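PDB 3AGD: salt-tolerant glutaminase from Micrococcus luteus, which probably hydrolyses L-glutamine to L-glutamate and ammonium. Local coordinates for residues L312-G324 against G384-A396; V30-A42 against C52-S64. All coordinates share one frame; numbering follows the deposited sequence.

Interaction 1. Residues L312-G324 against G384-A396; sequences LGGTAVRFVEREG and GGGAVHEAAAAAA
Strand 317-323 and helix 389-395 run almost exactly parallel, 5° between their axes and 7.0 Å apart, while at the start of the contact Gly314 lies against Gly385 with CA atoms only 3.5 Å from each other. Gly314 and Gly386 carry no side chain, and here backbone packs directly on backbone. Further along, the methyl of Ala387 sits against the carbonyl oxygens of Val317 and Arg318, and Val317 CG2 meets Val388 CG2 at 3.6 Å, the two valines crossing at about a right angle. Val320 reaches the helix with both branches: CG1, anti to the backbone N (chi1 -171°), packs on Ala391 and Ala394, and CG2 lies over Ala387 O. Glu390 extends back to the strand, and its OE1 accepts from Val320 N at 2.7 Å, nearly along the C-O axis; OE2 forms a salt bridge with Arg413 of the second subunit. A water donates to both Val320 O and Glu390 O. At the far end, extended Arg322 places NH2 2.9 Å from Ala394 O, in the guanidinium plane, while NE donates to Gly324 O. Helix 337-349 packs on Val317, Val388 and Ala391. The result is a helix laid along strand 317-323 of a mixed beta sheet; helix 389-395 belongs to a part of the chain with STAS-family sequence, consistent with a STAS-like alpha/beta unit.

Interaction 2. Residues V30-A42 against C52-S64; sequences VLAEADPDRFGIA and CAGDADVEFTIQS
Ala42 CB and Cys52 CB meet at 3.7 Å on one face of the antiparallel hairpin of strands 40-44 and 50-54, where Ala56 CB adds its methyl and helix 201-212 covers the group. Ile41 and Ala53 occupy the other face, beneath helix 4-16; with CG1 of Ile41 anti to the backbone N (chi1 -173°), CG2 is left to approach Ala53. These two residues form a hydrogen-bonded pair, Ile41 N to Ala53 O and Ala53 N to Ile41 O both measuring 3.0 Å. The hairpin lies at the edge of the five-stranded antiparallel sheet of the glutaminase domain, with 50-54 outermost within the chain. Gly40 and Gly54 follow as a non-hydrogen-bonded pair, with CA atoms 4.3 Å apart and no side chain on either residue between the strands. Beyond the strands, Leu31 CD2 approaches Thr61 OG1, which accepts a nearly straight bond from Gln63 NE2. Gln63 comes close to Cys195 and Val261, residues of the L-glutamate site to which the neighbouring Ser64 also belongs. At the polar edge, Val58 CG1 lies over one face of the Arg38 guanidinium, the two side chains crossing at about a right angle. Asp55 and Phe39 are linked twice: Asp55 N donates to Phe39 O from above the carbonyl plane, and Phe39 N returns a bond to the carboxylate. That second bond runs 2.9 Å from Phe39 N to the anti lone pair of Asp55 OD2, an oxygen that also accepts from a water shared with Asp37 O.

How the interactions relate
The two contacts lie on opposite sides of the chain's centre, about 50 Å apart between centres and about 23 Å between nearest atoms, and share no strand or helix. Interaction 2 comes first along the chain and is complete before interaction 1 opens. It joins neighbouring strands of the antiparallel glutaminase sheet and continues toward the L-glutamate site; interaction 1 instead joins a strand of the separate mixed sheet to a helix, 60 residues apart at their closest ends, far from the L-glutamate site. Of the two, only interaction 1 is touched by the second subunit, so the C-terminal region takes part in the subunit interface here.

Interaction 1. Residues L312-G324 against G384-A396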
# COMPACT_ATOMS: atom_id res chain seq x y z
N LEU A 312 -1.71 3.41 11.63
CA LEU A 312 -1.93 3.69 13.04
C LEU A 312 -0.84 4.63 13.52
O LEU A 312 -1.11 5.68 14.10
CB LEU A 312 -1.89 2.40 13.86
CG LEU A 312 -2.07 2.60 15.36
CD1 LEU A 312 -3.44 3.22 15.63
CD2 LEU A 312 -1.94 1.26 16.08
N GLY A 313 0.40 4.23 13.28
CA GLY A 313 1.54 5.03 13.69
C GLY A 313 1.55 5.42 15.15
O GLY A 313 1.34 4.58 16.03
N GLY A 314 1.78 6.71 15.40
CA GLY A 314 1.83 7.22 16.76
C GLY A 314 0.54 7.07 17.55
O GLY A 314 0.55 7.17 18.77
N THR A 315 -0.56 6.83 16.86
CA THR A 315 -1.84 6.66 17.53
C THR A 315 -1.86 5.36 18.34
O THR A 315 -2.75 5.13 19.15
CB THR A 315 -3.01 6.71 16.52
OG1 THR A 315 -3.09 8.03 15.97
CG2 THR A 315 -4.34 6.36 17.19
N ALA A 316 -0.85 4.52 18.11
CA ALA A 316 -0.73 3.28 18.85
C ALA A 316 -0.60 3.65 20.33
O ALA A 316 -0.91 2.86 21.22
CB ALA A 316 0.50 2.50 18.38
N VAL A 317 -0.14 4.87 20.59
CA VAL A 317 -0.03 5.35 21.96
C VAL A 317 -1.29 6.16 22.24
O VAL A 317 -1.45 7.28 21.73
CB VAL A 317 1.22 6.26 22.15
CG1 VAL A 317 1.24 6.81 23.57
CG2 VAL A 317 2.49 5.46 21.88
N ARG A 318 -2.19 5.59 23.03
CA ARG A 318 -3.45 6.25 23.38
C ARG A 318 -3.18 7.47 24.27
O ARG A 318 -3.80 8.52 24.10
CB ARG A 318 -4.38 5.25 24.10
CG ARG A 318 -5.80 5.73 24.35
CD ARG A 318 -6.62 4.62 25.02
NE ARG A 318 -7.98 5.02 25.35
CZ ARG A 318 -8.99 5.09 24.49
NH1 ARG A 318 -8.81 4.79 23.20
NH2 ARG A 318 -10.20 5.45 24.91
N PHE A 319 -2.26 7.32 25.22
CA PHE A 319 -1.87 8.41 26.11
C PHE A 319 -0.75 8.00 27.05
O PHE A 319 -0.48 6.81 27.23
CB PHE A 319 -3.07 8.94 26.93
CG PHE A 319 -3.57 7.98 27.99
CD1 PHE A 319 -4.85 7.43 27.90
CD2 PHE A 319 -2.80 7.66 29.10
CE1 PHE A 319 -5.35 6.59 28.90
CE2 PHE A 319 -3.28 6.82 30.11
CZ PHE A 319 -4.56 6.29 30.01
N VAL A 320 -0.08 8.99 27.62
CA VAL A 320 1.01 8.77 28.57
C VAL A 320 0.81 9.81 29.66
O VAL A 320 0.97 11.00 29.42
CB VAL A 320 2.39 8.99 27.93
CG1 VAL A 320 3.48 8.54 28.89
CG2 VAL A 320 2.48 8.23 26.62
N GLU A 321 0.44 9.35 30.85
CA GLU A 321 0.20 10.27 31.96
C GLU A 321 1.13 9.94 33.11
O GLU A 321 1.69 8.85 33.17
CB GLU A 321 -1.27 10.17 32.38
CG GLU A 321 -2.20 10.23 31.18
CD GLU A 321 -3.67 10.31 31.55
OE1 GLU A 321 -4.10 9.58 32.48
OE2 GLU A 321 -4.40 11.08 30.90
N ARG A 322 1.31 10.88 34.02
CA ARG A 322 2.22 10.64 35.13
C ARG A 322 1.67 10.99 36.50
O ARG A 322 0.98 11.99 36.67
CB ARG A 322 3.51 11.43 34.92
CG ARG A 322 4.52 11.22 36.04
CD ARG A 322 5.89 11.76 35.67
NE ARG A 322 6.86 11.51 36.74
CZ ARG A 322 8.16 11.77 36.65
NH1 ARG A 322 8.95 11.51 37.69
NH2 ARG A 322 8.67 12.29 35.54
N GLU A 323 1.95 10.14 37.49
CA GLU A 323 1.53 10.44 38.85
C GLU A 323 2.72 10.22 39.76
O GLU A 323 2.97 9.11 40.24
CB GLU A 323 0.36 9.56 39.31
CG GLU A 323 -0.88 9.77 38.50
CD GLU A 323 -2.09 9.08 39.09
OE1 GLU A 323 -1.92 8.07 39.81
OE2 GLU A 323 -3.22 9.55 38.82
N GLY A 324 3.45 11.31 39.96
CA GLY A 324 4.63 11.28 40.80
C GLY A 324 5.70 10.36 40.25
O GLY A 324 6.36 10.68 39.26
N GLY A 384 1.48 12.89 12.93
CA GLY A 384 0.64 11.74 13.20
C GLY A 384 0.83 11.10 14.57
O GLY A 384 -0.10 10.51 15.10
N GLY A 385 2.03 11.23 15.13
CA GLY A 385 2.37 10.65 16.42
C GLY A 385 1.37 10.45 17.56
O GLY A 385 1.79 10.08 18.66
N GLY A 386 0.08 10.69 17.34
CA GLY A 386 -0.89 10.49 18.40
C GLY A 386 -0.48 11.08 19.74
O GLY A 386 -0.29 12.29 19.86
N ALA A 387 -0.33 10.23 20.75
CA ALA A 387 0.06 10.71 22.08
C ALA A 387 1.49 10.35 22.47
O ALA A 387 1.87 10.44 23.64
CB ALA A 387 -0.92 10.18 23.13
N VAL A 388 2.29 9.94 21.48
CA VAL A 388 3.68 9.59 21.74
C VAL A 388 4.40 10.73 22.45
O VAL A 388 5.22 10.51 23.35
CB VAL A 388 4.45 9.30 20.42
CG1 VAL A 388 5.93 9.09 20.70
CG2 VAL A 388 3.86 8.07 19.73
N HIS A 389 4.08 11.95 22.04
CA HIS A 389 4.70 13.14 22.59
C HIS A 389 4.44 13.34 24.08
O HIS A 389 5.19 14.04 24.75
CB HIS A 389 4.24 14.39 21.83
CG HIS A 389 2.80 14.73 22.03
ND1 HIS A 389 1.77 14.01 21.45
CD2 HIS A 389 2.21 15.70 22.76
CE1 HIS A 389 0.61 14.54 21.81
NE2 HIS A 389 0.85 15.57 22.60
N GLU A 390 3.38 12.72 24.59
CA GLU A 390 3.06 12.87 26.01
C GLU A 390 4.14 12.24 26.89
O GLU A 390 4.25 12.56 28.08
CB GLU A 390 1.69 12.27 26.32
CG GLU A 390 0.57 12.80 25.43
CD GLU A 390 -0.83 12.42 25.92
OE1 GLU A 390 -0.98 11.34 26.52
OE2 GLU A 390 -1.78 13.20 25.70
N ALA A 391 4.95 11.35 26.32
CA ALA A 391 6.02 10.70 27.08
C ALA A 391 7.09 11.74 27.42
O ALA A 391 7.57 11.81 28.55
CB ALA A 391 6.64 9.57 26.28
N ALA A 392 7.45 12.55 26.43
CA ALA A 392 8.45 13.58 26.63
C ALA A 392 7.94 14.57 27.67
O ALA A 392 8.69 15.03 28.53
CB ALA A 392 8.74 14.30 25.31
N ALA A 393 6.65 14.87 27.60
CA ALA A 393 6.02 15.79 28.53
C ALA A 393 6.01 15.20 29.94
O ALA A 393 6.11 15.93 30.92
CB ALA A 393 4.59 16.10 28.09
N ALA A 394 5.90 13.87 30.01
CA ALA A 394 5.89 13.17 31.30
C ALA A 394 7.28 13.22 31.93
O ALA A 394 7.41 13.33 33.15
CB ALA A 394 5.46 11.71 31.10
N ALA A 395 8.31 13.14 31.11
CA ALA A 395 9.68 13.17 31.59
C ALA A 395 10.08 14.60 31.95
O ALA A 395 10.91 14.82 32.83
CB ALA A 395 10.63 12.61 30.53
N ALA A 396 9.49 15.57 31.25
CA ALA A 396 9.79 16.98 31.48
C ALA A 396 9.42 17.40 32.90
O ALA A 396 10.28 17.86 33.66
CB ALA A 396 9.05 17.84 30.46
O HOH W 1 2.27 13.33 29.51
O HOH W 2 -2.94 12.47 28.30
O HOH W 3 11.44 12.33 35.08

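Interaction 2. Residues V30-A42 against C52-S64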
# COMPACT_ATOMS: atom_id res chain seq x y z
N VAL A 30 -25.01 -17.80 -23.32
CA VAL A 30 -25.48 -17.60 -21.96
C VAL A 30 -25.09 -16.20 -21.47
O VAL A 30 -25.88 -15.53 -20.80
CB VAL A 30 -24.91 -18.68 -21.00
CG1 VAL A 30 -23.40 -18.59 -20.94
CG2 VAL A 30 -25.51 -18.50 -19.61
N LEU A 31 -23.88 -15.76 -21.81
CA LEU A 31 -23.42 -14.44 -21.41
C LEU A 31 -23.83 -13.40 -22.45
O LEU A 31 -24.17 -12.27 -22.12
CB LEU A 31 -21.89 -14.43 -21.24
CG LEU A 31 -21.32 -15.29 -20.11
CD1 LEU A 31 -19.81 -15.10 -20.01
CD2 LEU A 31 -21.99 -14.89 -18.80
N ALA A 32 -23.79 -13.80 -23.72
CA ALA A 32 -24.16 -12.91 -24.81
C ALA A 32 -25.62 -12.47 -24.72
O ALA A 32 -25.96 -11.36 -25.12
CB ALA A 32 -23.90 -13.59 -26.15
N GLU A 33 -26.48 -13.35 -24.20
CA GLU A 33 -27.91 -13.06 -24.10
C GLU A 33 -28.33 -12.54 -22.73
O GLU A 33 -29.52 -12.27 -22.51
CB GLU A 33 -28.73 -14.31 -24.42
CG GLU A 33 -28.30 -15.07 -25.67
CD GLU A 33 -28.31 -14.21 -26.92
OE1 GLU A 33 -27.84 -14.69 -27.97
OE2 GLU A 33 -28.80 -13.06 -26.85
N ALA A 34 -27.38 -12.40 -21.81
CA ALA A 34 -27.69 -11.92 -20.47
C ALA A 34 -28.28 -10.51 -20.47
O ALA A 34 -27.90 -9.68 -21.28
CB ALA A 34 -26.44 -11.97 -19.60
N ASP A 35 -29.23 -10.27 -19.57
CA ASP A 35 -29.87 -8.96 -19.44
C ASP A 35 -28.75 -7.95 -19.19
O ASP A 35 -28.07 -8.00 -18.17
CB ASP A 35 -30.85 -8.98 -18.27
CG ASP A 35 -31.59 -7.66 -18.08
OD1 ASP A 35 -31.35 -6.69 -18.84
OD2 ASP A 35 -32.43 -7.60 -17.15
N PRO A 36 -28.54 -7.02 -20.13
CA PRO A 36 -27.48 -6.02 -19.96
C PRO A 36 -27.85 -4.90 -19.00
O PRO A 36 -26.98 -4.19 -18.49
CB PRO A 36 -27.28 -5.50 -21.38
CG PRO A 36 -28.69 -5.51 -21.90
CD PRO A 36 -29.21 -6.86 -21.44
N ASP A 37 -29.14 -4.76 -18.73
CA ASP A 37 -29.64 -3.71 -17.86
C ASP A 37 -29.54 -4.04 -16.37
O ASP A 37 -30.54 -4.03 -15.65
CB ASP A 37 -31.10 -3.39 -18.22
CG ASP A 37 -31.58 -2.08 -17.62
OD1 ASP A 37 -32.80 -1.83 -17.64
OD2 ASP A 37 -30.73 -1.30 -17.14
N ARG A 38 -28.33 -4.33 -15.91
CA ARG A 38 -28.10 -4.63 -14.50
C ARG A 38 -26.83 -3.93 -14.04
O ARG A 38 -25.84 -3.88 -14.77
CB ARG A 38 -28.03 -6.15 -14.27
CG ARG A 38 -29.38 -6.83 -14.53
CD ARG A 38 -29.53 -8.20 -13.87
NE ARG A 38 -28.84 -9.28 -14.58
CZ ARG A 38 -29.09 -10.57 -14.37
NH1 ARG A 38 -30.00 -10.95 -13.49
NH2 ARG A 38 -28.41 -11.49 -15.05
N PHE A 39 -26.87 -3.37 -12.83
CA PHE A 39 -25.74 -2.63 -12.29
C PHE A 39 -25.78 -2.62 -10.76
O PHE A 39 -26.66 -1.99 -10.16
CB PHE A 39 -25.78 -1.20 -12.85
CG PHE A 39 -24.56 -0.37 -12.53
CD1 PHE A 39 -23.38 -0.96 -12.08
CD2 PHE A 39 -24.58 1.01 -12.72
CE1 PHE A 39 -22.25 -0.19 -11.82
CE2 PHE A 39 -23.45 1.79 -12.47
CZ PHE A 39 -22.28 1.19 -12.02
N GLY A 40 -24.84 -3.31 -10.14
CA GLY A 40 -24.79 -3.37 -8.69
C GLY A 40 -23.40 -3.12 -8.15
O GLY A 40 -22.40 -3.32 -8.84
N ILE A 41 -23.33 -2.70 -6.89
CA ILE A 41 -22.06 -2.42 -6.25
C ILE A 41 -22.15 -2.68 -4.74
O ILE A 41 -23.20 -2.49 -4.14
CB ILE A 41 -21.65 -0.96 -6.49
CG1 ILE A 41 -20.24 -0.70 -5.96
CG2 ILE A 41 -22.65 -0.03 -5.81
CD1 ILE A 41 -19.65 0.58 -6.48
N ALA A 42 -21.04 -3.10 -4.14
CA ALA A 42 -21.02 -3.38 -2.71
C ALA A 42 -19.63 -3.19 -2.14
O ALA A 42 -18.62 -3.49 -2.79
CB ALA A 42 -21.49 -4.81 -2.45
N CYS A 52 -24.11 -1.35 0.18
CA CYS A 52 -24.37 -1.67 -1.22
C CYS A 52 -25.51 -0.87 -1.83
O CYS A 52 -26.22 -0.15 -1.14
CB CYS A 52 -24.68 -3.15 -1.40
SG CYS A 52 -24.56 -4.14 0.09
N ALA A 53 -25.66 -1.03 -3.14
CA ALA A 53 -26.71 -0.34 -3.90
C ALA A 53 -26.88 -1.03 -5.25
O ALA A 53 -25.97 -1.73 -5.72
CB ALA A 53 -26.33 1.12 -4.11
N GLY A 54 -28.04 -0.84 -5.87
CA GLY A 54 -28.31 -1.44 -7.16
C GLY A 54 -28.52 -2.94 -7.08
O GLY A 54 -28.95 -3.46 -6.05
N ASP A 55 -28.21 -3.64 -8.17
CA ASP A 55 -28.35 -5.09 -8.24
C ASP A 55 -27.14 -5.79 -7.63
O ASP A 55 -26.43 -6.54 -8.30
CB ASP A 55 -28.51 -5.53 -9.71
CG ASP A 55 -29.61 -4.78 -10.43
OD1 ASP A 55 -30.78 -4.86 -9.99
OD2 ASP A 55 -29.31 -4.10 -11.43
N ALA A 56 -26.92 -5.54 -6.34
CA ALA A 56 -25.79 -6.11 -5.63
C ALA A 56 -26.04 -7.53 -5.14
O ALA A 56 -25.15 -8.14 -4.54
CB ALA A 56 -25.43 -5.21 -4.45
N ASP A 57 -27.23 -8.07 -5.39
CA ASP A 57 -27.56 -9.41 -4.94
C ASP A 57 -27.97 -10.35 -6.08
O ASP A 57 -28.62 -11.37 -5.85
CB ASP A 57 -28.67 -9.35 -3.89
CG ASP A 57 -28.73 -10.59 -3.03
OD1 ASP A 57 -29.74 -10.76 -2.31
OD2 ASP A 57 -27.76 -11.38 -3.05
N VAL A 58 -27.59 -9.99 -7.30
CA VAL A 58 -27.90 -10.80 -8.47
C VAL A 58 -26.67 -11.64 -8.78
O VAL A 58 -25.57 -11.11 -8.96
CB VAL A 58 -28.22 -9.91 -9.68
CG1 VAL A 58 -28.43 -10.77 -10.91
CG2 VAL A 58 -29.47 -9.09 -9.40
N GLU A 59 -26.85 -12.96 -8.84
CA GLU A 59 -25.74 -13.86 -9.11
C GLU A 59 -25.26 -13.83 -10.55
O GLU A 59 -26.03 -13.63 -11.48
CB GLU A 59 -26.12 -15.29 -8.74
CG GLU A 59 -26.42 -15.51 -7.27
CD GLU A 59 -26.48 -16.98 -6.90
OE1 GLU A 59 -26.90 -17.80 -7.75
OE2 GLU A 59 -26.13 -17.33 -5.75
N PHE A 60 -23.96 -14.05 -10.71
CA PHE A 60 -23.33 -14.10 -12.03
C PHE A 60 -22.07 -14.95 -11.87
O PHE A 60 -21.57 -15.11 -10.77
CB PHE A 60 -22.99 -12.68 -12.51
CG PHE A 60 -22.17 -11.88 -11.53
CD1 PHE A 60 -20.80 -12.08 -11.42
CD2 PHE A 60 -22.78 -10.96 -10.68
CE1 PHE A 60 -20.04 -11.36 -10.49
CE2 PHE A 60 -22.04 -10.24 -9.74
CZ PHE A 60 -20.67 -10.44 -9.64
N THR A 61 -21.57 -15.50 -12.97
CA THR A 61 -20.37 -16.32 -12.88
C THR A 61 -19.16 -15.41 -12.65
O THR A 61 -18.96 -14.43 -13.36
CB THR A 61 -20.19 -17.17 -14.15
OG1 THR A 61 -20.20 -16.33 -15.31
CG2 THR A 61 -21.32 -18.18 -14.26
N ILE A 62 -18.39 -15.76 -11.64
CA ILE A 62 -17.22 -15.00 -11.24
C ILE A 62 -16.12 -14.94 -12.29
O ILE A 62 -15.32 -13.99 -12.32
CB ILE A 62 -16.65 -15.57 -9.91
CG1 ILE A 62 -15.52 -14.69 -9.38
CG2 ILE A 62 -16.15 -16.98 -10.13
CD1 ILE A 62 -15.05 -15.11 -7.99
N GLN A 63 -16.08 -15.94 -13.16
CA GLN A 63 -15.07 -15.99 -14.21
C GLN A 63 -13.65 -15.74 -13.66
O GLN A 63 -13.29 -16.29 -12.62
CB GLN A 63 -15.41 -14.98 -15.32
CG GLN A 63 -16.71 -15.29 -16.08
CD GLN A 63 -16.70 -16.67 -16.73
OE1 GLN A 63 -15.68 -17.13 -17.23
NE2 GLN A 63 -17.86 -17.34 -16.72
N SER A 64 -12.87 -14.90 -14.34
CA SER A 64 -11.49 -14.62 -13.92
C SER A 64 -11.29 -14.05 -12.51
O SER A 64 -10.18 -14.10 -11.98
CB SER A 64 -10.80 -13.71 -14.93
OG SER A 64 -10.45 -14.43 -16.09
O HOH W 4 -31.12 -3.02 -13.23